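Local coordinates for beta-fructofuranosidase (Bifidobacterium adolescentis, PDB 6NOB), which probably hydrolyses terminal, non-reducing beta-D-fructofuranoside residues from fructosides such as sucrose, as glycoside hydrolases of family 32 generally do, at residues F454-P458 / E459-E463; L561-K564 / G565-V568; L379-D383 / G384-A388; L363-F366 / G367-I370; I48-R51 / R52-F55. All coordinates share one frame; numbering follows the deposited sequence.

Contact 1 (F454-P458 / E459-E463)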
loop_
_atom_site.group_PDB
_atom_site.type_symbol
_atom_site.label_atom_id
_atom_site.label_comp_id
_atom_site.label_asym_id
_atom_site.label_seq_id
_atom_site.Cartn_x
_atom_site.Cartn_y
_atom_site.Cartn_z
ATOM N N PHE A 454 5.086 -1.109 -0.158
ATOM C CA PHE A 454 6.533 -1.034 0.037
ATOM C C PHE A 454 7.056 0.193 -0.697
ATOM O O PHE A 454 7.224 0.180 -1.920
ATOM C CB PHE A 454 7.211 -2.312 -0.444
ATOM C CG PHE A 454 7.152 -3.429 0.553
ATOM C CD1 PHE A 454 7.697 -3.270 1.816
ATOM C CD2 PHE A 454 6.542 -4.632 0.234
ATOM C CE1 PHE A 454 7.640 -4.292 2.744
ATOM C CE2 PHE A 454 6.481 -5.659 1.158
ATOM C CZ PHE A 454 7.032 -5.488 2.415
ATOM N N THR A 455 7.301 1.266 0.053
ATOM C CA THR A 455 7.938 2.457 -0.488
ATOM C C THR A 455 9.453 2.295 -0.433
ATOM O O THR A 455 9.991 1.583 0.419
ATOM C CB THR A 455 7.499 3.712 0.275
ATOM O OG1 THR A 455 8.103 4.872 -0.315
ATOM C CG2 THR A 455 7.879 3.625 1.744
ATOM N N ASP A 456 10.138 2.960 -1.361
ATOM C CA ASP A 456 11.554 2.691 -1.614
ATOM C C ASP A 456 12.461 3.563 -0.742
ATOM O O ASP A 456 13.251 4.373 -1.224
ATOM C CB ASP A 456 11.870 2.885 -3.093
ATOM C CG ASP A 456 13.263 2.404 -3.454
ATOM O OD1 ASP A 456 13.773 1.500 -2.755
ATOM O OD2 ASP A 456 13.850 2.938 -4.420
ATOM N N PHE A 457 12.354 3.370 0.568
ATOM C CA PHE A 457 13.332 3.965 1.474
ATOM C C PHE A 457 14.719 3.335 1.315
ATOM O O PHE A 457 15.722 4.054 1.413
ATOM C CB PHE A 457 12.856 3.866 2.926
ATOM C CG PHE A 457 11.642 4.704 3.227
ATOM C CD1 PHE A 457 11.368 5.844 2.490
ATOM C CD2 PHE A 457 10.777 4.351 4.251
ATOM C CE1 PHE A 457 10.250 6.616 2.765
ATOM C CE2 PHE A 457 9.658 5.119 4.532
ATOM C CZ PHE A 457 9.394 6.250 3.788
ATOM N N PRO A 458 14.844 2.021 1.080
ATOM C CA PRO A 458 16.175 1.450 0.807
ATOM C C PRO A 458 16.813 1.915 -0.495
ATOM O O PRO A 458 17.948 1.512 -0.778
ATOM C CB PRO A 458 15.905 -0.064 0.764
ATOM C CG PRO A 458 14.688 -0.251 1.592
ATOM C CD PRO A 458 13.849 0.955 1.316
ATOM N N GLU A 459 16.128 2.732 -1.297
ATOM C CA GLU A 459 16.670 3.258 -2.551
ATOM C C GLU A 459 17.104 2.130 -3.485
ATOM O O GLU A 459 18.194 2.150 -4.061
ATOM C CB GLU A 459 17.826 4.228 -2.287
ATOM C CG GLU A 459 17.511 5.271 -1.236
ATOM C CD GLU A 459 18.564 6.361 -1.152
ATOM O OE1 GLU A 459 19.564 6.295 -1.901
ATOM O OE2 GLU A 459 18.382 7.287 -0.333
ATOM N N MET A 460 16.235 1.132 -3.629
ATOM C CA MET A 460 16.510 -0.015 -4.480
ATOM C C MET A 460 15.913 0.115 -5.875
ATOM O O MET A 460 16.188 -0.734 -6.729
ATOM C CB MET A 460 15.993 -1.297 -3.817
ATOM C CG MET A 460 16.874 -1.794 -2.684
ATOM S SD MET A 460 18.424 -2.484 -3.290
ATOM C CE MET A 460 19.332 -2.670 -1.761
ATOM N N ARG A 461 15.119 1.150 -6.128
ATOM C CA ARG A 461 14.451 1.328 -7.409
ATOM C C ARG A 461 15.152 2.402 -8.230
ATOM O O ARG A 461 15.548 3.444 -7.702
ATOM C CB ARG A 461 12.981 1.698 -7.204
ATOM C CG ARG A 461 12.173 0.612 -6.510
ATOM C CD ARG A 461 10.753 1.067 -6.224
ATOM N NE ARG A 461 9.932 -0.018 -5.695
ATOM C CZ ARG A 461 8.933 0.155 -4.836
ATOM N NH1 ARG A 461 8.628 1.374 -4.404
ATOM N NH2 ARG A 461 8.241 -0.889 -4.405
ATOM N N VAL A 462 15.306 2.137 -9.525
ATOM C CA VAL A 462 15.914 3.075 -10.461
ATOM C C VAL A 462 14.971 3.245 -11.643
ATOM O O VAL A 462 14.522 2.254 -12.230
ATOM C CB VAL A 462 17.301 2.597 -10.936
ATOM C CG1 VAL A 462 17.835 3.513 -12.028
ATOM C CG2 VAL A 462 18.270 2.543 -9.769
ATOM N N GLU A 463 14.672 4.496 -11.987
ATOM C CA GLU A 463 13.736 4.778 -13.067
ATOM C C GLU A 463 14.257 4.230 -14.389
ATOM O O GLU A 463 15.369 4.552 -14.815
ATOM C CB GLU A 463 13.495 6.283 -13.178
ATOM C CG GLU A 463 12.602 6.676 -14.344
ATOM C CD GLU A 463 12.150 8.121 -14.282
ATOM O OE1 GLU A 463 12.737 8.903 -13.506
ATOM O OE2 GLU A 463 11.197 8.471 -15.010
HETATM O O HOH W 1 16.049 7.484 0.882
#
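D456 turns its carboxylate back onto the chain and holds two successive amides of the 459-463 segment. Its CG is anti to the backbone N (chi1 -171°), and OD1 takes M460 N at 2.6 Å through its syn lone pair, while OD2 takes R461 N at 2.8 Å from above the carboxylate plane. The aliphatic part of R461 lies against the same side chain, with CB 3.2 Å from D456 OD2 and CD close to D456 CB. From there the extended chain carries the guanidinium to the carbonyl of F454: NH2 bonds to F454 O at 2.9 Å, NH1 more weakly, and the oxygen sits at the guanidinium edge. N469 is a second, weak partner of NH1. P458 CB touches M460 CG at 4.0 Å. The E459 side is looser: its partly exposed side chain lies against A567, and a water bonded to E459 OE2 at 2.6 Å also donates, weakly and at long range, to F457 O. L606 of strand 601-606 touches both D456 and R461. The main chain forms a type I beta turn from D456 to E459, closed by a weak E459 N to D456 O bond, within the loop joining strands 448-454 and 468-481.

Contact 2 (L561-K564 / G565-V568)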
loop_
_atom_site.group_PDB
_atom_site.type_symbol
_atom_site.label_atom_id
_atom_site.label_comp_id
_atom_site.label_asym_id
_atom_site.label_seq_id
_atom_site.Cartn_x
_atom_site.Cartn_y
_atom_site.Cartn_z
ATOM N N LEU A 561 17.564 -7.399 11.132
ATOM C CA LEU A 561 17.911 -7.442 9.721
ATOM C C LEU A 561 19.079 -6.502 9.458
ATOM O O LEU A 561 19.214 -5.456 10.099
ATOM C CB LEU A 561 16.715 -7.043 8.854
ATOM C CG LEU A 561 15.650 -8.106 8.576
ATOM C CD1 LEU A 561 14.420 -7.467 7.941
ATOM C CD2 LEU A 561 16.201 -9.215 7.690
ATOM N N VAL A 562 19.940 -6.891 8.519
ATOM C CA VAL A 562 21.097 -6.089 8.134
ATOM C C VAL A 562 21.113 -5.965 6.617
ATOM O O VAL A 562 21.009 -6.972 5.908
ATOM C CB VAL A 562 22.420 -6.698 8.635
ATOM C CG1 VAL A 562 23.554 -5.698 8.467
ATOM C CG2 VAL A 562 22.298 -7.142 10.088
ATOM N N ALA A 563 21.251 -4.739 6.125
ATOM C CA ALA A 563 21.271 -4.452 4.691
ATOM C C ALA A 563 22.600 -3.785 4.344
ATOM O O ALA A 563 22.657 -2.580 4.089
ATOM C CB ALA A 563 20.076 -3.574 4.294
ATOM N N LYS A 564 23.668 -4.580 4.328
ATOM C CA LYS A 564 25.000 -4.043 4.087
ATOM C C LYS A 564 25.144 -3.577 2.643
ATOM O O LYS A 564 24.641 -4.213 1.714
ATOM C CB LYS A 564 26.063 -5.093 4.415
ATOM C CG LYS A 564 26.123 -5.458 5.890
ATOM C CD LYS A 564 27.235 -6.453 6.196
ATOM C CE LYS A 564 27.756 -6.268 7.618
ATOM N NZ LYS A 564 27.872 -7.560 8.352
ATOM N N GLY A 565 25.843 -2.455 2.463
ATOM C CA GLY A 565 26.046 -1.869 1.156
ATOM C C GLY A 565 24.899 -1.028 0.644
ATOM O O GLY A 565 25.066 -0.335 -0.369
ATOM N N THR A 566 23.746 -1.058 1.304
ATOM C CA THR A 566 22.578 -0.304 0.879
ATOM C C THR A 566 22.576 1.089 1.501
ATOM O O THR A 566 23.390 1.417 2.369
ATOM C CB THR A 566 21.298 -1.042 1.262
ATOM O OG1 THR A 566 21.003 -0.788 2.640
ATOM C CG2 THR A 566 21.471 -2.535 1.059
ATOM N N ALA A 567 21.630 1.913 1.049
ATOM C CA ALA A 567 21.471 3.257 1.590
ATOM C C ALA A 567 20.961 3.258 3.026
ATOM O O ALA A 567 21.018 4.303 3.683
ATOM C CB ALA A 567 20.525 4.070 0.705
ATOM N N VAL A 568 20.468 2.126 3.527
ATOM C CA VAL A 568 19.968 2.037 4.894
ATOM C C VAL A 568 20.843 1.079 5.690
ATOM O O VAL A 568 20.386 0.456 6.655
ATOM C CB VAL A 568 18.491 1.600 4.920
ATOM C CG1 VAL A 568 17.616 2.661 4.263
ATOM C CG2 VAL A 568 18.316 0.255 4.224
HETATM O O HOH W 2 21.046 -2.434 8.210
#
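T566 folds back over A563, and its side chain is best followed outward from the backbone. T566 CB stands 3.5 Å from A563 O. At CB the side chain forks. The methyl T566 CG2 lies beside the backbone N and packs against the A563 carbonyl, with A563 CB 3.7 Å away and K564 O close by. OG1 takes the crowded position between backbone N and carbonyl carbon (chi1 81°), which aims it at A563 O. T566 OG1 donates to A563 O at 2.8 Å, tilted 27° from the carbonyl plane, and also brushes A563 CB. As an acceptor, T566 OG1 receives V568 N at 3.1 Å, so one hydroxyl ties the strand end to the chain that leaves it. A563 O is thus gripped twice, because T566 N adds a weak bond at 3.4 Å. V568 CG2 meets A563 CB at 4.2 Å, and a water accepts from A563 N. At G565 phi is positive (82°), and a side chain there would run into K564 O. M605 of strand 601-606 touches A563, and F573 touches V568. The bend is a type II beta turn from A563 to T566, followed directly by an ST turn at T566, where strand 558-564 ends.

Contact 3 (L379-D383 / G384-A388)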
loop_
_atom_site.group_PDB
_atom_site.type_symbol
_atom_site.label_atom_id
_atom_site.label_comp_id
_atom_site.label_asym_id
_atom_site.label_seq_id
_atom_site.Cartn_x
_atom_site.Cartn_y
_atom_site.Cartn_z
ATOM N N LEU A 379 -8.930 1.632 12.642
ATOM C CA LEU A 379 -9.447 1.324 13.971
ATOM C C LEU A 379 -10.367 0.123 13.846
ATOM O O LEU A 379 -11.356 0.173 13.109
ATOM C CB LEU A 379 -10.192 2.520 14.571
ATOM C CG LEU A 379 -10.639 2.393 16.028
ATOM C CD1 LEU A 379 -9.437 2.380 16.962
ATOM C CD2 LEU A 379 -11.592 3.519 16.385
ATOM N N PHE A 380 -10.035 -0.954 14.551
ATOM C CA PHE A 380 -10.810 -2.181 14.469
ATOM C C PHE A 380 -10.648 -2.947 15.773
ATOM O O PHE A 380 -9.866 -2.568 16.648
ATOM C CB PHE A 380 -10.373 -3.035 13.274
ATOM C CG PHE A 380 -8.902 -3.342 13.258
ATOM C CD1 PHE A 380 -8.407 -4.465 13.903
ATOM C CD2 PHE A 380 -8.012 -2.501 12.606
ATOM C CE1 PHE A 380 -7.050 -4.745 13.895
ATOM C CE2 PHE A 380 -6.654 -2.776 12.594
ATOM C CZ PHE A 380 -6.172 -3.899 13.239
ATOM N N GLN A 381 -11.399 -4.041 15.888
ATOM C CA GLN A 381 -11.325 -4.924 17.041
ATOM C C GLN A 381 -11.047 -6.344 16.576
ATOM O O GLN A 381 -11.623 -6.806 15.586
ATOM C CB GLN A 381 -12.615 -4.877 17.859
ATOM C CG GLN A 381 -12.752 -3.599 18.661
ATOM C CD GLN A 381 -14.126 -3.419 19.256
ATOM O OE1 GLN A 381 -15.055 -4.165 18.946
ATOM N NE2 GLN A 381 -14.267 -2.420 20.116
ATOM N N VAL A 382 -10.157 -7.028 17.288
ATOM C CA VAL A 382 -9.817 -8.412 16.976
ATOM C C VAL A 382 -9.454 -9.122 18.275
ATOM O O VAL A 382 -8.791 -8.552 19.148
ATOM C CB VAL A 382 -8.685 -8.488 15.925
ATOM C CG1 VAL A 382 -7.343 -8.077 16.518
ATOM C CG2 VAL A 382 -8.608 -9.878 15.328
ATOM N N ASP A 383 -9.922 -10.368 18.404
ATOM C CA ASP A 383 -9.718 -11.186 19.596
ATOM C C ASP A 383 -10.025 -10.405 20.874
ATOM O O ASP A 383 -9.289 -10.505 21.862
ATOM C CB ASP A 383 -8.287 -11.747 19.637
ATOM C CG ASP A 383 -7.894 -12.490 18.352
ATOM O OD1 ASP A 383 -8.583 -13.450 17.945
ATOM O OD2 ASP A 383 -6.868 -12.118 17.750
ATOM N N GLY A 384 -11.101 -9.617 20.862
ATOM C CA GLY A 384 -11.568 -8.920 22.048
ATOM C C GLY A 384 -10.798 -7.678 22.444
ATOM O O GLY A 384 -10.974 -7.198 23.570
ATOM N N VAL A 385 -9.960 -7.134 21.563
ATOM C CA VAL A 385 -9.139 -5.968 21.870
ATOM C C VAL A 385 -9.278 -4.956 20.740
ATOM O O VAL A 385 -9.271 -5.326 19.560
ATOM C CB VAL A 385 -7.658 -6.359 22.075
ATOM C CG1 VAL A 385 -6.770 -5.121 22.127
ATOM C CG2 VAL A 385 -7.496 -7.188 23.342
ATOM N N THR A 386 -9.420 -3.680 21.101
ATOM C CA THR A 386 -9.459 -2.608 20.114
ATOM C C THR A 386 -8.038 -2.231 19.708
ATOM O O THR A 386 -7.165 -2.060 20.565
ATOM C CB THR A 386 -10.189 -1.384 20.667
ATOM O OG1 THR A 386 -11.554 -1.719 20.951
ATOM C CG2 THR A 386 -10.155 -0.241 19.658
ATOM N N VAL A 387 -7.810 -2.102 18.402
ATOM C CA VAL A 387 -6.485 -1.831 17.854
ATOM C C VAL A 387 -6.564 -0.615 16.943
ATOM O O VAL A 387 -7.438 -0.543 16.071
ATOM C CB VAL A 387 -5.928 -3.041 17.080
ATOM C CG1 VAL A 387 -4.546 -2.722 16.525
ATOM C CG2 VAL A 387 -5.882 -4.278 17.972
ATOM N N ALA A 388 -5.650 0.333 17.139
ATOM C CA ALA A 388 -5.458 1.448 16.223
ATOM C C ALA A 388 -4.101 1.317 15.545
ATOM O O ALA A 388 -3.111 0.941 16.183
ATOM C CB ALA A 388 -5.554 2.795 16.946
#
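F380 and V387 form the apolar centre, lying side by side and pointing the same way on one face of the hairpin. V387 CB stands over the face of the F380 ring in a CH-pi contact, 4.2 Å from its centroid and 28° off the normal, with CE1 and CZ the nearest ring carbons. A chi1 of 55° at F380 swings the ring across the strand gap toward V387. V382 CG1 reaches V387 CG2 at 4.3 Å beside this pair, and L478 and V480 of strand 468-481 touch the same face. On the other face L379 CD1 touches both A388 CB, 3.9 Å away, and T386 CG2, 3.8 Å away. The backbone between these faces is firmly paired: V387 N reaches F380 O at 2.7 Å and F380 N returns to V387 O. V382 and V385 exchange both of their bonds closer to the turn. At the polar edge the Q381 side chain, extended beyond CG, crosses to T386 and donates from NE2 to OG1 at 2.9 Å, the hydroxyl lying slightly off the amide plane; OE1 accepts from G277 N. Cut back to an alanine, Q381 would probably leave T386 OG1 and G277 N without their amide partner and open a gap over T386. D383, at the tip, turns its carboxylate away to H479 and V480, and D383 and G384 both have the positive phi of this turn. The whole is an antiparallel beta hairpin, strands 377-382 and 385-396, joined by a two-residue type I' turn at D383-G384.

Contact 4 (L363-F366 / G367-I370)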
loop_
_atom_site.group_PDB
_atom_site.type_symbol
_atom_site.label_atom_id
_atom_site.label_comp_id
_atom_site.label_asym_id
_atom_site.label_seq_id
_atom_site.Cartn_x
_atom_site.Cartn_y
_atom_site.Cartn_z
ATOM N N LEU A 363 -7.488 8.930 19.459
ATOM C CA LEU A 363 -6.106 8.623 19.792
ATOM C C LEU A 363 -5.217 9.799 19.413
ATOM O O LEU A 363 -5.373 10.384 18.338
ATOM C CB LEU A 363 -5.628 7.353 19.074
ATOM C CG LEU A 363 -4.172 6.945 19.317
ATOM C CD1 LEU A 363 -3.981 6.509 20.759
ATOM C CD2 LEU A 363 -3.741 5.843 18.359
ATOM N N ALA A 364 -4.296 10.142 20.308
ATOM C CA ALA A 364 -3.236 11.099 20.026
ATOM C C ALA A 364 -1.926 10.501 20.512
ATOM O O ALA A 364 -1.862 9.969 21.626
ATOM C CB ALA A 364 -3.497 12.452 20.700
ATOM N N ASP A 365 -0.888 10.574 19.682
ATOM C CA ASP A 365 0.404 9.961 19.989
ATOM C C ASP A 365 1.324 11.040 20.552
ATOM O O ASP A 365 2.081 11.679 19.821
ATOM C CB ASP A 365 1.002 9.302 18.751
ATOM C CG ASP A 365 2.138 8.347 19.084
ATOM O OD1 ASP A 365 2.717 8.461 20.186
ATOM O OD2 ASP A 365 2.461 7.488 18.237
ATOM N N PHE A 366 1.265 11.235 21.871
ATOM C CA PHE A 366 2.155 12.194 22.511
ATOM C C PHE A 366 3.560 11.644 22.698
ATOM O O PHE A 366 4.509 12.428 22.809
ATOM C CB PHE A 366 1.584 12.645 23.855
ATOM C CG PHE A 366 0.746 13.884 23.759
ATOM C CD1 PHE A 366 -0.598 13.802 23.426
ATOM C CD2 PHE A 366 1.305 15.135 23.976
ATOM C CE1 PHE A 366 -1.372 14.943 23.324
ATOM C CE2 PHE A 366 0.538 16.279 23.877
ATOM C CZ PHE A 366 -0.802 16.184 23.551
ATOM N N GLY A 367 3.718 10.318 22.731
ATOM C CA GLY A 367 5.053 9.749 22.723
ATOM C C GLY A 367 5.829 10.115 21.474
ATOM O O GLY A 367 7.059 10.211 21.508
ATOM N N HIS A 368 5.130 10.336 20.366
ATOM C CA HIS A 368 5.735 10.731 19.101
ATOM C C HIS A 368 5.158 12.056 18.618
ATOM O O HIS A 368 4.863 12.236 17.435
ATOM C CB HIS A 368 5.553 9.638 18.052
ATOM C CG HIS A 368 6.149 8.324 18.448
ATOM N ND1 HIS A 368 5.385 7.250 18.853
ATOM C CD2 HIS A 368 7.439 7.917 18.518
ATOM C CE1 HIS A 368 6.178 6.236 19.147
ATOM N NE2 HIS A 368 7.429 6.614 18.953
ATOM N N GLN A 369 5.004 13.009 19.539
ATOM C CA GLN A 369 4.376 14.279 19.199
ATOM C C GLN A 369 5.222 15.133 18.265
ATOM O O GLN A 369 4.689 16.076 17.670
ATOM C CB GLN A 369 4.055 15.058 20.473
ATOM C CG GLN A 369 5.242 15.716 21.125
ATOM C CD GLN A 369 4.822 16.787 22.109
ATOM O OE1 GLN A 369 4.909 16.600 23.324
ATOM N NE2 GLN A 369 4.355 17.915 21.587
ATOM N N ILE A 370 6.514 14.835 18.114
ATOM C CA ILE A 370 7.316 15.585 17.156
ATOM C C ILE A 370 7.031 15.163 15.721
ATOM O O ILE A 370 7.406 15.884 14.787
ATOM C CB ILE A 370 8.819 15.455 17.458
ATOM C CG1 ILE A 370 9.259 13.991 17.411
ATOM C CG2 ILE A 370 9.146 16.067 18.810
ATOM C CD1 ILE A 370 10.751 13.810 17.594
#
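D365 and H368 form a His-carboxylate pair in the tight bend that follows strand 357-365 of one propeller blade, before the chain enters the next. The D365 carboxylate stands nearly perpendicular to the imidazole, with planes 82° apart. H368 ND1 donates to D365 OD2 at 3.0 Å from the syn side, 30° out of the carboxylate plane, while the oxygen lies at the edge of the ring and close to its plane. D365 OD1 turns to the backbone and takes a weak bond from H368 N at 3.1 Å, so both oxygens face the same residue. Both side chains are buried and have further partners: Y408 OH bonds to D365 OD2, and H368 NE2 to T316 OG1. The imidazole is thereby held at both nitrogens, which should fix its rotation, and Y395 and W428 meet its ring. An asparagine in place of D365 would probably keep the size but lose the negative charge facing H368, and might put an amide NH2 where an acceptor is needed by H368 or Y408. In the main chain H368 N also reaches D365 O weakly, and Q369 N bonds weakly to F366 O at 3.4 Å. F366 points its ring the other way, where CD2 passes 3.9 Å from Q369 OE1 and F299 meets it edge-to-face. The bend is thus held by an Asp-His side-chain pair and weak backbone bonds, between neighbouring blades of the five-bladed beta-propeller characteristic of family 32.

Contact 5 (I48-R51 / R52-F55)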
loop_
_atom_site.group_PDB
_atom_site.type_symbol
_atom_site.label_atom_id
_atom_site.label_comp_id
_atom_site.label_asym_id
_atom_site.label_seq_id
_atom_site.Cartn_x
_atom_site.Cartn_y
_atom_site.Cartn_z
ATOM N N ILE A 48 -8.685 21.533 -25.281
ATOM C CA ILE A 48 -7.647 22.552 -25.432
ATOM C C ILE A 48 -6.977 22.852 -24.099
ATOM O O ILE A 48 -5.746 22.944 -24.015
ATOM C CB ILE A 48 -8.237 23.830 -26.054
ATOM C CG1 ILE A 48 -9.199 23.485 -27.190
ATOM C CG2 ILE A 48 -7.122 24.739 -26.546
ATOM C CD1 ILE A 48 -10.098 24.643 -27.588
ATOM N N ALA A 49 -7.769 23.007 -23.038
ATOM C CA ALA A 49 -7.227 23.471 -21.768
ATOM C C ALA A 49 -6.435 22.406 -21.023
ATOM O O ALA A 49 -5.749 22.743 -20.052
ATOM C CB ALA A 49 -8.362 23.985 -20.883
ATOM N N GLU A 50 -6.500 21.146 -21.448
ATOM C CA GLU A 50 -5.916 20.039 -20.703
ATOM C C GLU A 50 -4.539 19.677 -21.244
ATOM O O GLU A 50 -4.328 19.634 -22.460
ATOM C CB GLU A 50 -6.827 18.808 -20.750
ATOM C CG GLU A 50 -8.225 19.047 -20.202
ATOM C CD GLU A 50 -9.114 17.821 -20.294
ATOM O OE1 GLU A 50 -8.576 16.704 -20.451
ATOM O OE2 GLU A 50 -10.351 17.976 -20.203
ATOM N N ARG A 51 -3.603 19.414 -20.331
ATOM C CA ARG A 51 -2.290 18.902 -20.700
ATOM C C ARG A 51 -2.200 17.387 -20.582
ATOM O O ARG A 51 -1.255 16.794 -21.112
ATOM C CB ARG A 51 -1.197 19.552 -19.841
ATOM C CG ARG A 51 -1.214 19.125 -18.388
ATOM C CD ARG A 51 -0.264 19.960 -17.546
ATOM N NE ARG A 51 -0.515 19.763 -16.121
ATOM C CZ ARG A 51 0.150 18.905 -15.355
ATOM N NH1 ARG A 51 1.121 18.162 -15.872
ATOM N NH2 ARG A 51 -0.154 18.793 -14.069
ATOM N N ARG A 52 -3.152 16.757 -19.896
ATOM C CA ARG A 52 -3.271 15.310 -19.829
ATOM C C ARG A 52 -4.743 14.947 -19.963
ATOM O O ARG A 52 -5.620 15.688 -19.514
ATOM C CB ARG A 52 -2.699 14.748 -18.518
ATOM C CG ARG A 52 -1.182 14.763 -18.454
ATOM C CD ARG A 52 -0.666 14.436 -17.061
ATOM N NE ARG A 52 0.790 14.322 -17.046
ATOM C CZ ARG A 52 1.529 14.296 -15.941
ATOM N NH1 ARG A 52 0.950 14.376 -14.750
ATOM N NH2 ARG A 52 2.850 14.189 -16.025
ATOM N N HIS A 53 -5.010 13.806 -20.593
ATOM C CA HIS A 53 -6.387 13.386 -20.808
ATOM C C HIS A 53 -6.456 11.870 -20.912
ATOM O O HIS A 53 -5.596 11.238 -21.532
ATOM C CB HIS A 53 -6.979 14.030 -22.068
ATOM C CG HIS A 53 -8.426 13.706 -22.292
ATOM N ND1 HIS A 53 -9.446 14.360 -21.636
ATOM C CD2 HIS A 53 -9.020 12.797 -23.101
ATOM C CE1 HIS A 53 -10.608 13.868 -22.030
ATOM N NE2 HIS A 53 -10.378 12.918 -22.918
ATOM N N HIS A 54 -7.489 11.301 -20.298
ATOM C CA HIS A 54 -7.772 9.873 -20.377
ATOM C C HIS A 54 -8.792 9.657 -21.490
ATOM O O HIS A 54 -9.958 10.040 -21.353
ATOM C CB HIS A 54 -8.287 9.359 -19.034
ATOM C CG HIS A 54 -8.806 7.953 -19.068
ATOM N ND1 HIS A 54 -9.572 7.422 -18.051
ATOM C CD2 HIS A 54 -8.661 6.963 -19.982
ATOM C CE1 HIS A 54 -9.883 6.172 -18.341
ATOM N NE2 HIS A 54 -9.345 5.870 -19.508
ATOM N N PHE A 55 -8.348 9.053 -22.590
ATOM C CA PHE A 55 -9.222 8.732 -23.710
ATOM C C PHE A 55 -9.857 7.364 -23.508
ATOM O O PHE A 55 -9.208 6.429 -23.033
ATOM C CB PHE A 55 -8.449 8.732 -25.031
ATOM C CG PHE A 55 -7.932 10.079 -25.441
ATOM C CD1 PHE A 55 -8.708 10.925 -26.214
ATOM C CD2 PHE A 55 -6.662 10.487 -25.077
ATOM C CE1 PHE A 55 -8.231 12.161 -26.604
ATOM C CE2 PHE A 55 -6.179 11.722 -25.464
ATOM C CZ PHE A 55 -6.965 12.559 -26.230
#
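E50 and H53 are brought together by their first torsions: the glutamate CG lies beside the backbone N (chi1 -58°) on a chain extended beyond it, and the histidine CG lies anti to its own N (chi1 -176°). OE1 of E50 thus arrives at the edge of the imidazole, close to its plane, and accepts from H53 ND1 at 2.8 Å on its syn side. Carboxylate and ring planes are 36° apart. CB and CG of H53 also lie near E50 OE1, each 3.5 Å away. On its far side the H53 imidazole places CD2 3.5 Å above the plane of F55, over the centre of that ring. The two arginines between E50 and H53 leave side by side, pointing the same way. R51 lays NH1 3.8 Å above the centre of the R52 guanidinium, and its NH1 is 4.0 Å from R52 NH1. This closeness of like charges is probably eased by D156, which makes a salt bridge to R52 NH1; E22 gives R52 NH2 a long, weak ion pair. R51 also touches E188 by its side chain, and the R23 guanidinium bonds to E50 O. The segment marks the entry from the loop after strand 40-45 into strand 52-58, an outermost strand of its four-stranded antiparallel sheet. H53 and F55 make backbone bonds to A21 and L19 of the adjacent strand 16-23.

From the N terminus the chain meets contact 5, at the start of strand 52-58, then contact 4 at the bend after strand 357-365, contact 3 at the hairpin of strands 377-382 and 385-396, contact 1 between strands 448-454 and 468-481, and contact 2 after strand 558-564. Contacts 1 to 4 lie at turns or bends; all five run in series, none nesting or crossing. Two pairs meet in space. L363 CD2 packs on A388 CB at 3.8 Å, joining contacts 4 and 3 in neighbouring propeller blades. M460 CE meets T566 CG2 at 3.5 Å, so contacts 1 and 2 join propeller to C-terminal beta-sandwich. Contact 5 stays apart, its nearest atoms about 10 Å from contact 1.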